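Local coordinates for phosphotriesterase, putative (Deinococcus radiodurans, PDB 4J35), which probably hydrolyses lactones at a two-metal centre and is here a variant engineered for organophosphate hydrolysis, at residues V24-P29 with D264-W269; A44-C49 with P76-E81; P69-R74 with T94-E99; V35-F40 with L270-A275. The protein carries 7 engineered substitutions. One frame throughout, in Å; residues are numbered along the deposited sequence.

Contact 1. Residues V24-P29 with D264-W269; sequences VIFGLP and DSIWHW. Engineered in segment 24-29: Leu28 (natural residue Tyr). With CO (cobalt (II) ion), chain C.
Val24 lies over one face of the Trp267 indole. Its CG2 is 4.0 Å from the centroid of the six-membered ring of Trp267 and 16° off the ring normal, a CH-pi contact, while Val24 CG1, anti to its own backbone N (chi1 179°), touches Trp267 CE3 at 3.8 Å. The next pair crosses at a slant: Ile266 CG1 packs on Phe26 CB (3.7 Å), and the tip of the isoleucine, CD1, comes obliquely to the phenylalanine ring at CD1 (3.8 Å). Strands 17-26 and 266-269 run side by side and parallel here, at the seam where the TIM barrel closes between its first and last strands. Phe26 N donates to His268 O at 3.3 Å, nearly in line with the carbonyl bond, and Phe26 and Trp269 form a parallel bridge with both side chains on one face. Farther along, CD1 of the engineered Leu28 meets the edge of the Trp269 ring near its plane, 3.6 Å from CH2, whereas the indole NE1 of Trp269 is bonded to Arg272 O. At the start of 264-269, Asp264 OD1 binds cobalt at 2.2 Å, sharing the ion with His21 and His23; its other oxygen, OD2, forms a salt bridge with Arg228, which would probably hold the carboxylate against rotation.

Contact 2. Residues A44-C49 with P76-E81; sequences AALASC and PAFLRE
Helices 42-58 and 76-86, the outer helices that follow the first and second strands of the barrel, meet where the Phe78 ring is driven edge-on into the backbone of Ala45 and Leu46. Phe78 CG is anti to the backbone N (chi1 -178°), and the far end of the ring does the touching: CZ lies 3.5 Å from Leu46 N and 3.7 Å from Ala45 CB. Cys49 joins from one turn later. Its SG is 5.1 Å from the centroid of the Phe78 ring and 88° off the ring normal, a sulfur-aromatic contact at the edge, with Phe78 CE2 the nearest ring atom. Between segments 44-49 and 76-81 the axes approach to 10.7 Å at 49°, the neighbour-to-neighbour packing of helices round a TIM barrel, and this large side chain fills the wide gap. An alanine in place of Phe78 would probably open a hole facing Ala45 and Cys49 and leave Phe40, whose ring meets Phe78 edge-to-face, without its aromatic mate. Leu46 and Glu81 cross at about a right angle, Leu46 CD2 lying 3.9 Å from Glu81 OE1; the other carboxylate oxygen, OE2, is hydrogen-bonded to His42 on the first helix. Phe78 and Cys49 both also touch Val24 of strand 17-26.

Contact 3. Residues P69-R74 with T94-E99; sequences PNNCGR and TGFFYE. Engineered in segment 69-74: Asn71 (natural residue Asp). Engineered in segment 94-99: Phe97 (natural residue Tyr).
Asn70 grips Gly95 twice. Its backbone N donates to Gly95 O over 2.7 Å at an N-H...O angle of 162°, and its side-chain OD1 accepts from Gly95 N at 3.0 Å, the donor standing well above the carbonyl plane, 58° out of it. One residue on, the engineered Asn71 accepts Phe97 N on OD1 at 3.2 Å; its CG sits between its own backbone N and carbonyl carbon (chi1 55°), which puts Asn71 CG 3.8 Å from Phe96 CD2. The Phe96 ring lies beside both asparagines, its CE1 lying 3.8 Å from Asn70 CB and its CD2 near Asn71 ND2. Phe97, also engineered, takes Cys72 SG obliquely, 4.5 Å from its ring centroid, and Pro69 CG at its CD1 (3.8 Å). The loops concerned follow strands 61-66 and 89-91 at the C-terminal end of the barrel, the metal side, where Phe97 meets the metal ligand His176 edge-to-face. Pro69 to Cys72 forms a type I beta turn, closed by Cys72 N to Pro69 O, which sets both asparagines toward 94-99. In the second shell, Glu127 OE1 bonds Asn70 ND2, Thr94 OG1 and, as a salt bridge, Arg74 NH1, which is also hydrogen-bonded to Ala93 O, while the Arg74 guanidinium lies with one face under Asn70 OD1. An alanine at Asn70 would probably leave Gly95 N without its acceptor and Glu127 short of one donor.

Contact 4. Residues V35-F40 with L270-A275; sequences VTLGPF and LGRPLA. Engineered in segment 270-275: Leu274 (natural residue Pro).
With its CG anti to the backbone N (chi1 -174°), Phe40 brings its ring to Leu270, whose CG lies beside its own backbone N; Phe40 CD1 meets Leu270 CD2 at 3.6 Å, obliquely to the ring. Leu37 and Arg272 lie side by side and point the same way. The arginine chain bends at chi3 (-83°), and Leu37 CD1 stands over one face of the guanidinium, off toward its rim, 3.5 Å from Arg272 NH1. Asp34 forms a salt bridge with Arg272 NE. The CA atoms come nearest at Gly38 and Arg272, 3.9 Å apart, and any side chain on Gly38 would collide there. Gly271, too, has backbone angles that suit glycine. A water joins the two chains, donating to Gly38 O at 2.9 Å and accepting from Gly271 N at 2.8 Å. This packing ties two surface loops at the C-terminal end of a TIM barrel, one leading into the helix after the first strand and the other following the last; loops at this end probably border the substrate entrance, as in relatives of the phosphotriesterase family.

All four contacts belong to one TIM barrel. Contact 1 joins the first and last strands of the barrel, and contact 4 joins the loops that follow them, with centres 12 Å apart and a probable backbone bond from Leu270 N to Phe26 O. Contact 2, also 12 Å from contact 1, lies on the outside, its helices packing on Val24 and Ile25; along the chain it is nested inside the loops that contacts 1 and 4 close. Contact 3, likewise nested there, sits at the metal-side mouth and touches contact 1 at Gly27 and Cys72. Contact 1, which holds the cobalt ligand Asp264, therefore touches each of the other three.

Contact 1. Residues V24-P29 with D264-W269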
loop_
_atom_site.group_PDB
_atom_site.type_symbol
_atom_site.label_atom_id
_atom_site.label_comp_id
_atom_site.label_asym_id
_atom_site.label_seq_id
_atom_site.Cartn_x
_atom_site.Cartn_y
_atom_site.Cartn_z
ATOM N N VAL A 24 -8.538 3.101 -3.261
ATOM C CA VAL A 24 -9.865 3.753 -3.421
ATOM C C VAL A 24 -10.505 3.280 -4.745
ATOM O O VAL A 24 -11.646 2.811 -4.756
ATOM C CB VAL A 24 -9.767 5.303 -3.356
ATOM C CG1 VAL A 24 -11.151 5.954 -3.556
ATOM C CG2 VAL A 24 -9.159 5.761 -2.011
ATOM N N ILE A 25 -9.789 3.408 -5.851
ATOM C CA ILE A 25 -10.150 2.707 -7.081
ATOM C C ILE A 25 -8.976 1.868 -7.584
ATOM O O ILE A 25 -7.825 2.105 -7.235
ATOM C CB ILE A 25 -10.612 3.660 -8.193
ATOM C CG1 ILE A 25 -9.452 4.544 -8.649
ATOM C CG2 ILE A 25 -11.786 4.486 -7.726
ATOM C CD1 ILE A 25 -9.875 5.611 -9.679
ATOM N N PHE A 26 -9.280 0.828 -8.344
ATOM C CA PHE A 26 -8.246 -0.046 -8.830
ATOM C C PHE A 26 -8.672 -0.773 -10.086
ATOM O O PHE A 26 -9.799 -1.301 -10.148
ATOM C CB PHE A 26 -7.922 -1.085 -7.758
ATOM C CG PHE A 26 -6.682 -1.889 -8.062
ATOM C CD1 PHE A 26 -6.764 -3.048 -8.805
ATOM C CD2 PHE A 26 -5.447 -1.502 -7.571
ATOM C CE1 PHE A 26 -5.620 -3.791 -9.082
ATOM C CE2 PHE A 26 -4.304 -2.238 -7.848
ATOM C CZ PHE A 26 -4.392 -3.379 -8.602
ATOM N N GLY A 27 -7.766 -0.818 -11.065
ATOM C CA GLY A 27 -7.945 -1.612 -12.278
ATOM C C GLY A 27 -6.698 -2.401 -12.589
ATOM O O GLY A 27 -5.619 -1.838 -12.580
ATOM N N LEU A 28 -6.847 -3.698 -12.838
ATOM C CA LEU A 28 -5.753 -4.512 -13.328
ATOM C C LEU A 28 -5.371 -4.066 -14.725
ATOM O O LEU A 28 -6.247 -3.772 -15.539
ATOM C CB LEU A 28 -6.149 -5.976 -13.348
ATOM C CG LEU A 28 -6.367 -6.568 -11.948
ATOM C CD1 LEU A 28 -7.180 -7.864 -12.051
ATOM C CD2 LEU A 28 -5.018 -6.776 -11.202
ATOM N N PRO A 29 -4.071 -4.038 -15.013
ATOM C CA PRO A 29 -3.617 -3.571 -16.316
ATOM C C PRO A 29 -4.384 -4.253 -17.422
ATOM O O PRO A 29 -4.428 -5.480 -17.453
ATOM C CB PRO A 29 -2.149 -3.980 -16.323
ATOM C CG PRO A 29 -1.747 -3.784 -14.885
ATOM C CD PRO A 29 -2.937 -4.292 -14.097
ATOM N N ASP A 264 -5.604 -3.766 1.991
ATOM C CA ASP A 264 -5.388 -3.852 0.545
ATOM C C ASP A 264 -6.749 -3.969 -0.175
ATOM O O ASP A 264 -6.875 -4.618 -1.208
ATOM C CB ASP A 264 -4.529 -5.052 0.217
ATOM C CG ASP A 264 -3.906 -4.977 -1.182
ATOM O OD1 ASP A 264 -3.888 -3.908 -1.820
ATOM O OD2 ASP A 264 -3.468 -6.034 -1.639
ATOM N N SER A 265 -7.734 -3.295 0.385
ATOM C CA SER A 265 -9.117 -3.388 -0.133
ATOM C C SER A 265 -9.259 -2.549 -1.392
ATOM O O SER A 265 -8.463 -1.645 -1.646
ATOM C CB SER A 265 -10.089 -2.953 0.965
ATOM O OG SER A 265 -10.042 -1.557 1.232
ATOM N N ILE A 266 -10.266 -2.851 -2.212
ATOM C CA ILE A 266 -10.497 -2.051 -3.402
ATOM C C ILE A 266 -11.909 -1.482 -3.227
ATOM O O ILE A 266 -12.864 -2.252 -3.150
ATOM C CB ILE A 266 -10.432 -2.920 -4.672
ATOM C CG1 ILE A 266 -8.983 -3.342 -4.976
ATOM C CG2 ILE A 266 -11.061 -2.199 -5.854
ATOM C CD1 ILE A 266 -8.950 -4.469 -6.021
ATOM N N TRP A 267 -12.058 -0.170 -3.130
ATOM C CA TRP A 267 -13.395 0.362 -2.822
ATOM C C TRP A 267 -14.260 0.464 -4.041
ATOM O O TRP A 267 -15.492 0.465 -3.941
ATOM C CB TRP A 267 -13.338 1.733 -2.183
ATOM C CG TRP A 267 -12.403 1.818 -1.016
ATOM C CD1 TRP A 267 -11.657 0.809 -0.453
ATOM C CD2 TRP A 267 -12.103 3.000 -0.288
ATOM N NE1 TRP A 267 -10.901 1.316 0.600
ATOM C CE2 TRP A 267 -11.154 2.658 0.708
ATOM C CE3 TRP A 267 -12.550 4.325 -0.374
ATOM C CZ2 TRP A 267 -10.653 3.593 1.607
ATOM C CZ3 TRP A 267 -12.040 5.254 0.520
ATOM C CH2 TRP A 267 -11.098 4.883 1.493
ATOM N N HIS A 268 -13.639 0.580 -5.202
ATOM C CA HIS A 268 -14.403 0.621 -6.454
ATOM C C HIS A 268 -13.564 0.040 -7.563
ATOM O O HIS A 268 -12.468 0.481 -7.815
ATOM C CB HIS A 268 -14.764 2.049 -6.815
ATOM C CG HIS A 268 -15.467 2.181 -8.130
ATOM N ND1 HIS A 268 -16.832 2.086 -8.248
ATOM C CD2 HIS A 268 -14.994 2.405 -9.377
ATOM C CE1 HIS A 268 -17.177 2.255 -9.514
ATOM N NE2 HIS A 268 -16.080 2.455 -10.219
ATOM N N TRP A 269 -14.085 -0.969 -8.226
ATOM C CA TRP A 269 -13.295 -1.664 -9.221
ATOM C C TRP A 269 -13.448 -1.048 -10.628
ATOM O O TRP A 269 -14.556 -0.689 -11.052
ATOM C CB TRP A 269 -13.705 -3.130 -9.130
ATOM C CG TRP A 269 -13.485 -4.006 -10.287
ATOM C CD1 TRP A 269 -14.342 -4.215 -11.356
ATOM C CD2 TRP A 269 -12.390 -4.899 -10.470
ATOM N NE1 TRP A 269 -13.813 -5.157 -12.205
ATOM C CE2 TRP A 269 -12.616 -5.595 -11.692
ATOM C CE3 TRP A 269 -11.227 -5.169 -9.730
ATOM C CZ2 TRP A 269 -11.722 -6.537 -12.188
ATOM C CZ3 TRP A 269 -10.334 -6.098 -10.226
ATOM C CH2 TRP A 269 -10.588 -6.776 -11.451
HETATM CO CO CO C . -2.278 -3.063 -3.077
#

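Contact 2. Residues A44-C49 with P76-E81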
loop_
_atom_site.group_PDB
_atom_site.type_symbol
_atom_site.label_atom_id
_atom_site.label_comp_id
_atom_site.label_asym_id
_atom_site.label_seq_id
_atom_site.Cartn_x
_atom_site.Cartn_y
_atom_site.Cartn_z
ATOM N N ALA A 44 -21.171 7.161 -9.722
ATOM C CA ALA A 44 -21.353 5.967 -8.903
ATOM C C ALA A 44 -20.114 5.696 -8.035
ATOM O O ALA A 44 -20.233 5.281 -6.881
ATOM C CB ALA A 44 -21.636 4.758 -9.792
ATOM N N ALA A 45 -18.931 5.928 -8.601
ATOM C CA ALA A 45 -17.686 5.715 -7.865
ATOM C C ALA A 45 -17.545 6.736 -6.740
ATOM O O ALA A 45 -17.159 6.408 -5.615
ATOM C CB ALA A 45 -16.488 5.805 -8.817
ATOM N N LEU A 46 -17.794 7.995 -7.066
ATOM C CA LEU A 46 -17.704 9.058 -6.069
ATOM C C LEU A 46 -18.638 8.789 -4.907
ATOM O O LEU A 46 -18.266 8.964 -3.750
ATOM C CB LEU A 46 -18.040 10.419 -6.682
ATOM C CG LEU A 46 -17.856 11.612 -5.729
ATOM C CD1 LEU A 46 -16.415 11.746 -5.313
ATOM C CD2 LEU A 46 -18.329 12.907 -6.364
ATOM N N ALA A 47 -19.863 8.375 -5.211
ATOM C CA ALA A 47 -20.823 8.084 -4.160
ATOM C C ALA A 47 -20.347 6.941 -3.279
ATOM O O ALA A 47 -20.378 7.034 -2.052
ATOM C CB ALA A 47 -22.202 7.763 -4.766
ATOM N N SER A 48 -19.909 5.855 -3.902
ATOM C CA SER A 48 -19.511 4.674 -3.153
ATOM C C SER A 48 -18.268 4.948 -2.291
ATOM O O SER A 48 -18.218 4.573 -1.119
ATOM C CB SER A 48 -19.241 3.535 -4.131
ATOM O OG SER A 48 -18.970 2.333 -3.439
ATOM N N CYS A 49 -17.278 5.610 -2.881
ATOM C CA CYS A 49 -16.012 5.917 -2.197
ATOM C C CYS A 49 -16.172 6.924 -1.044
ATOM O O CYS A 49 -15.547 6.765 -0.004
ATOM C CB CYS A 49 -14.978 6.431 -3.217
ATOM S SG CYS A 49 -14.486 5.178 -4.356
ATOM N N PRO A 76 -5.265 10.648 -9.200
ATOM C CA PRO A 76 -5.119 11.613 -8.112
ATOM C C PRO A 76 -6.255 12.636 -7.998
ATOM O O PRO A 76 -6.621 12.993 -6.872
ATOM C CB PRO A 76 -3.807 12.325 -8.449
ATOM C CG PRO A 76 -3.069 11.365 -9.311
ATOM C CD PRO A 76 -4.098 10.639 -10.097
ATOM N N ALA A 77 -6.761 13.131 -9.119
ATOM C CA ALA A 77 -7.843 14.108 -9.084
ATOM C C ALA A 77 -9.134 13.509 -8.501
ATOM O O ALA A 77 -9.851 14.202 -7.811
ATOM C CB ALA A 77 -8.102 14.653 -10.475
ATOM N N PHE A 78 -9.422 12.237 -8.784
ATOM C CA PHE A 78 -10.553 11.559 -8.153
ATOM C C PHE A 78 -10.294 11.394 -6.642
ATOM O O PHE A 78 -11.143 11.722 -5.815
ATOM C CB PHE A 78 -10.868 10.211 -8.839
ATOM C CG PHE A 78 -12.066 9.502 -8.247
ATOM C CD1 PHE A 78 -13.355 9.850 -8.623
ATOM C CD2 PHE A 78 -11.908 8.515 -7.294
ATOM C CE1 PHE A 78 -14.442 9.234 -8.044
ATOM C CE2 PHE A 78 -13.002 7.895 -6.720
ATOM C CZ PHE A 78 -14.264 8.254 -7.093
ATOM N N LEU A 79 -9.101 10.936 -6.255
ATOM C CA LEU A 79 -8.793 10.858 -4.831
ATOM C C LEU A 79 -8.969 12.207 -4.122
ATOM O O LEU A 79 -9.433 12.259 -2.987
ATOM C CB LEU A 79 -7.348 10.389 -4.625
ATOM C CG LEU A 79 -6.975 9.018 -5.187
ATOM C CD1 LEU A 79 -5.531 8.746 -4.817
ATOM C CD2 LEU A 79 -7.865 7.898 -4.665
ATOM N N ARG A 80 -8.587 13.302 -4.777
ATOM C CA ARG A 80 -8.801 14.638 -4.194
ATOM C C ARG A 80 -10.282 14.965 -4.036
ATOM O O ARG A 80 -10.687 15.534 -3.020
ATOM C CB ARG A 80 -8.110 15.720 -5.028
ATOM C CG ARG A 80 -8.266 17.130 -4.464
ATOM C CD ARG A 80 -7.231 18.082 -5.046
ATOM N NE ARG A 80 -7.458 18.313 -6.467
ATOM C CZ ARG A 80 -6.704 19.091 -7.236
ATOM N NH1 ARG A 80 -5.655 19.724 -6.734
ATOM N NH2 ARG A 80 -7.002 19.228 -8.520
ATOM N N GLU A 81 -11.102 14.577 -5.005
ATOM C CA GLU A 81 -12.545 14.774 -4.872
ATOM C C GLU A 81 -13.092 14.060 -3.656
ATOM O O GLU A 81 -13.930 14.609 -2.939
ATOM C CB GLU A 81 -13.305 14.232 -6.077
ATOM C CG GLU A 81 -13.143 14.995 -7.344
ATOM C CD GLU A 81 -14.008 14.414 -8.445
ATOM O OE1 GLU A 81 -15.246 14.303 -8.251
ATOM O OE2 GLU A 81 -13.445 14.058 -9.498
#

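Contact 3. Residues P69-R74 with T94-E99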
loop_
_atom_site.group_PDB
_atom_site.type_symbol
_atom_site.label_atom_id
_atom_site.label_comp_id
_atom_site.label_asym_id
_atom_site.label_seq_id
_atom_site.Cartn_x
_atom_site.Cartn_y
_atom_site.Cartn_z
ATOM N N PRO A 69 -0.576 1.737 -8.084
ATOM C CA PRO A 69 0.501 2.111 -9.004
ATOM C C PRO A 69 0.006 2.898 -10.225
ATOM O O PRO A 69 -1.205 2.888 -10.533
ATOM C CB PRO A 69 1.068 0.756 -9.451
ATOM C CG PRO A 69 0.599 -0.219 -8.439
ATOM C CD PRO A 69 -0.720 0.278 -7.965
ATOM N N ASN A 70 0.957 3.574 -10.892
ATOM C CA ASN A 70 0.671 4.406 -12.045
ATOM C C ASN A 70 -0.081 3.650 -13.132
ATOM O O ASN A 70 -0.875 4.261 -13.838
ATOM C CB ASN A 70 1.942 5.009 -12.671
ATOM C CG ASN A 70 2.692 5.946 -11.722
ATOM O OD1 ASN A 70 2.429 5.989 -10.514
ATOM N ND2 ASN A 70 3.646 6.694 -12.273
ATOM N N ASN A 71 0.163 2.346 -13.274
ATOM C CA ASN A 71 -0.428 1.584 -14.374
ATOM C C ASN A 71 -1.627 0.736 -13.941
ATOM O O ASN A 71 -2.061 -0.147 -14.680
ATOM C CB ASN A 71 0.649 0.710 -15.066
ATOM C CG ASN A 71 1.388 -0.233 -14.084
ATOM O OD1 ASN A 71 1.469 0.023 -12.881
ATOM N ND2 ASN A 71 1.967 -1.299 -14.619
ATOM N N CYS A 72 -2.164 0.996 -12.744
ATOM C CA CYS A 72 -3.304 0.242 -12.255
ATOM C C CYS A 72 -4.452 1.167 -11.944
ATOM O O CYS A 72 -5.206 0.929 -10.999
ATOM C CB CYS A 72 -2.957 -0.543 -10.993
ATOM S SG CYS A 72 -1.626 -1.776 -11.252
ATOM N N GLY A 73 -4.592 2.228 -12.729
ATOM C CA GLY A 73 -5.795 3.036 -12.602
ATOM C C GLY A 73 -5.722 4.206 -11.659
ATOM O O GLY A 73 -6.740 4.827 -11.377
ATOM N N ARG A 74 -4.523 4.515 -11.172
ATOM C CA ARG A 74 -4.313 5.640 -10.256
ATOM C C ARG A 74 -4.875 6.923 -10.816
ATOM O O ARG A 74 -4.668 7.259 -12.007
ATOM C CB ARG A 74 -2.796 5.863 -10.050
ATOM C CG ARG A 74 -2.454 7.103 -9.196
ATOM C CD ARG A 74 -0.944 7.413 -9.201
ATOM N NE ARG A 74 -0.516 7.898 -10.497
ATOM C CZ ARG A 74 0.647 8.513 -10.735
ATOM N NH1 ARG A 74 1.504 8.762 -9.732
ATOM N NH2 ARG A 74 0.938 8.869 -11.971
ATOM N N THR A 94 3.536 7.035 -6.288
ATOM C CA THR A 94 4.164 7.016 -7.603
ATOM C C THR A 94 4.928 5.697 -7.736
ATOM O O THR A 94 5.671 5.315 -6.837
ATOM C CB THR A 94 5.119 8.180 -7.804
ATOM O OG1 THR A 94 5.716 8.075 -9.092
ATOM C CG2 THR A 94 6.207 8.225 -6.718
ATOM N N GLY A 95 4.680 4.966 -8.816
ATOM C CA GLY A 95 5.363 3.707 -9.026
ATOM C C GLY A 95 4.675 2.858 -10.060
ATOM O O GLY A 95 3.590 3.215 -10.549
ATOM N N PHE A 96 5.297 1.735 -10.408
ATOM C CA PHE A 96 4.674 0.790 -11.353
ATOM C C PHE A 96 4.593 -0.588 -10.719
ATOM O O PHE A 96 5.340 -0.877 -9.792
ATOM C CB PHE A 96 5.536 0.652 -12.593
ATOM C CG PHE A 96 5.195 1.589 -13.713
ATOM C CD1 PHE A 96 5.280 2.955 -13.560
ATOM C CD2 PHE A 96 4.877 1.094 -14.946
ATOM C CE1 PHE A 96 5.033 3.816 -14.615
ATOM C CE2 PHE A 96 4.632 1.949 -16.026
ATOM C CZ PHE A 96 4.700 3.317 -15.846
ATOM N N PHE A 97 3.738 -1.455 -11.249
ATOM C CA PHE A 97 3.471 -2.757 -10.617
ATOM C C PHE A 97 4.475 -3.847 -11.041
ATOM O O PHE A 97 5.170 -3.687 -12.041
ATOM C CB PHE A 97 2.033 -3.154 -10.977
ATOM C CG PHE A 97 1.389 -4.115 -10.043
ATOM C CD1 PHE A 97 1.406 -3.909 -8.663
ATOM C CD2 PHE A 97 0.649 -5.179 -10.549
ATOM C CE1 PHE A 97 0.741 -4.786 -7.796
ATOM C CE2 PHE A 97 -0.032 -6.057 -9.686
ATOM C CZ PHE A 97 0.019 -5.860 -8.309
ATOM N N TYR A 98 4.533 -4.954 -10.287
ATOM C CA TYR A 98 5.518 -6.042 -10.524
ATOM C C TYR A 98 5.493 -6.576 -11.970
ATOM O O TYR A 98 4.469 -6.547 -12.626
ATOM C CB TYR A 98 5.361 -7.186 -9.494
ATOM C CG TYR A 98 4.155 -8.108 -9.645
ATOM C CD1 TYR A 98 2.856 -7.658 -9.397
ATOM C CD2 TYR A 98 4.326 -9.449 -10.006
ATOM C CE1 TYR A 98 1.769 -8.514 -9.527
ATOM C CE2 TYR A 98 3.247 -10.305 -10.137
ATOM C CZ TYR A 98 1.971 -9.835 -9.901
ATOM O OH TYR A 98 0.895 -10.695 -10.029
ATOM N N GLU A 99 6.633 -7.040 -12.472
ATOM C CA GLU A 99 6.750 -7.290 -13.909
ATOM C C GLU A 99 7.459 -8.593 -14.320
ATOM O O GLU A 99 8.536 -8.537 -14.929
ATOM C CB GLU A 99 7.434 -6.116 -14.565
#

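Contact 4. Residues V35-F40 with L270-A275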
loop_
_atom_site.group_PDB
_atom_site.type_symbol
_atom_site.label_atom_id
_atom_site.label_comp_id
_atom_site.label_asym_id
_atom_site.label_seq_id
_atom_site.Cartn_x
_atom_site.Cartn_y
_atom_site.Cartn_z
ATOM N N VAL A 35 -12.969 -0.406 -22.132
ATOM C CA VAL A 35 -13.743 0.830 -21.886
ATOM C C VAL A 35 -15.142 0.851 -22.509
ATOM O O VAL A 35 -16.065 1.490 -21.986
ATOM C CB VAL A 35 -12.957 2.092 -22.379
ATOM C CG1 VAL A 35 -12.705 2.017 -23.881
ATOM C CG2 VAL A 35 -13.703 3.352 -22.017
ATOM N N THR A 36 -15.336 0.160 -23.619
ATOM C CA THR A 36 -16.664 0.225 -24.254
ATOM C C THR A 36 -17.750 -0.346 -23.355
ATOM O O THR A 36 -18.844 0.242 -23.190
ATOM C CB THR A 36 -16.656 -0.487 -25.624
ATOM O OG1 THR A 36 -15.717 0.172 -26.482
ATOM C CG2 THR A 36 -18.050 -0.462 -26.250
ATOM N N LEU A 37 -17.480 -1.493 -22.759
ATOM C CA LEU A 37 -18.507 -2.136 -21.922
ATOM C C LEU A 37 -18.277 -1.899 -20.436
ATOM O O LEU A 37 -19.181 -2.096 -19.617
ATOM C CB LEU A 37 -18.578 -3.637 -22.208
ATOM C CG LEU A 37 -19.080 -3.998 -23.604
ATOM C CD1 LEU A 37 -19.215 -5.514 -23.726
ATOM C CD2 LEU A 37 -20.420 -3.293 -23.932
ATOM N N GLY A 38 -17.079 -1.452 -20.075
ATOM C CA GLY A 38 -16.767 -1.205 -18.666
ATOM C C GLY A 38 -16.139 0.166 -18.411
ATOM O O GLY A 38 -15.026 0.263 -17.871
ATOM N N PRO A 39 -16.846 1.231 -18.811
ATOM C CA PRO A 39 -16.383 2.608 -18.628
ATOM C C PRO A 39 -16.418 3.031 -17.167
ATOM O O PRO A 39 -17.114 2.426 -16.333
ATOM C CB PRO A 39 -17.419 3.416 -19.414
ATOM C CG PRO A 39 -18.658 2.646 -19.233
ATOM C CD PRO A 39 -18.219 1.199 -19.346
ATOM N N PHE A 40 -15.692 4.092 -16.846
ATOM C CA PHE A 40 -15.702 4.599 -15.483
ATOM C C PHE A 40 -17.020 5.324 -15.217
ATOM O O PHE A 40 -17.372 6.240 -15.947
ATOM C CB PHE A 40 -14.544 5.565 -15.282
ATOM C CG PHE A 40 -14.377 6.036 -13.872
ATOM C CD1 PHE A 40 -14.419 5.143 -12.820
ATOM C CD2 PHE A 40 -14.145 7.374 -13.599
ATOM C CE1 PHE A 40 -14.234 5.571 -11.519
ATOM C CE2 PHE A 40 -13.963 7.815 -12.293
ATOM C CZ PHE A 40 -14.004 6.913 -11.257
ATOM N N LEU A 270 -12.337 -0.901 -11.336
ATOM C CA LEU A 270 -12.363 -0.376 -12.713
ATOM C C LEU A 270 -12.542 -1.491 -13.741
ATOM O O LEU A 270 -12.067 -2.611 -13.558
ATOM C CB LEU A 270 -11.094 0.451 -13.015
ATOM C CG LEU A 270 -10.856 1.566 -11.986
ATOM C CD1 LEU A 270 -9.489 2.228 -12.213
ATOM C CD2 LEU A 270 -11.978 2.613 -12.026
ATOM N N GLY A 271 -13.240 -1.171 -14.824
ATOM C CA GLY A 271 -13.580 -2.168 -15.818
ATOM C C GLY A 271 -15.019 -2.579 -15.629
ATOM O O GLY A 271 -15.761 -1.922 -14.893
ATOM N N ARG A 272 -15.430 -3.647 -16.304
ATOM C CA ARG A 272 -16.756 -4.183 -16.104
ATOM C C ARG A 272 -16.810 -4.812 -14.725
ATOM O O ARG A 272 -15.846 -5.412 -14.286
ATOM C CB ARG A 272 -17.064 -5.266 -17.140
ATOM C CG ARG A 272 -17.822 -4.800 -18.344
ATOM C CD ARG A 272 -18.097 -5.973 -19.274
ATOM N NE ARG A 272 -16.963 -6.287 -20.150
ATOM C CZ ARG A 272 -17.048 -7.159 -21.156
ATOM N NH1 ARG A 272 -18.181 -7.848 -21.336
ATOM N NH2 ARG A 272 -16.006 -7.378 -21.943
ATOM N N PRO A 273 -17.960 -4.709 -14.050
ATOM C CA PRO A 273 -18.123 -5.437 -12.792
ATOM C C PRO A 273 -17.842 -6.913 -13.014
ATOM O O PRO A 273 -18.139 -7.458 -14.084
ATOM C CB PRO A 273 -19.605 -5.238 -12.457
ATOM C CG PRO A 273 -20.007 -4.018 -13.196
ATOM C CD PRO A 273 -19.201 -4.045 -14.466
ATOM N N LEU A 274 -17.284 -7.539 -11.992
ATOM C CA LEU A 274 -16.911 -8.938 -12.029
ATOM C C LEU A 274 -17.531 -9.653 -10.841
ATOM O O LEU A 274 -17.234 -9.327 -9.685
ATOM C CB LEU A 274 -15.390 -9.053 -11.946
ATOM C CG LEU A 274 -14.816 -10.459 -11.845
ATOM C CD1 LEU A 274 -15.389 -11.380 -12.912
ATOM C CD2 LEU A 274 -13.312 -10.370 -11.968
ATOM N N ALA A 275 -18.382 -10.628 -11.134
ATOM C CA ALA A 275 -19.074 -11.394 -10.103
ATOM C C ALA A 275 -18.137 -12.378 -9.431
ATOM O O ALA A 275 -17.424 -13.135 -10.090
ATOM C CB ALA A 275 -20.246 -12.135 -10.710
HETATM O O HOH W 1 -14.193 1.413 -15.324
#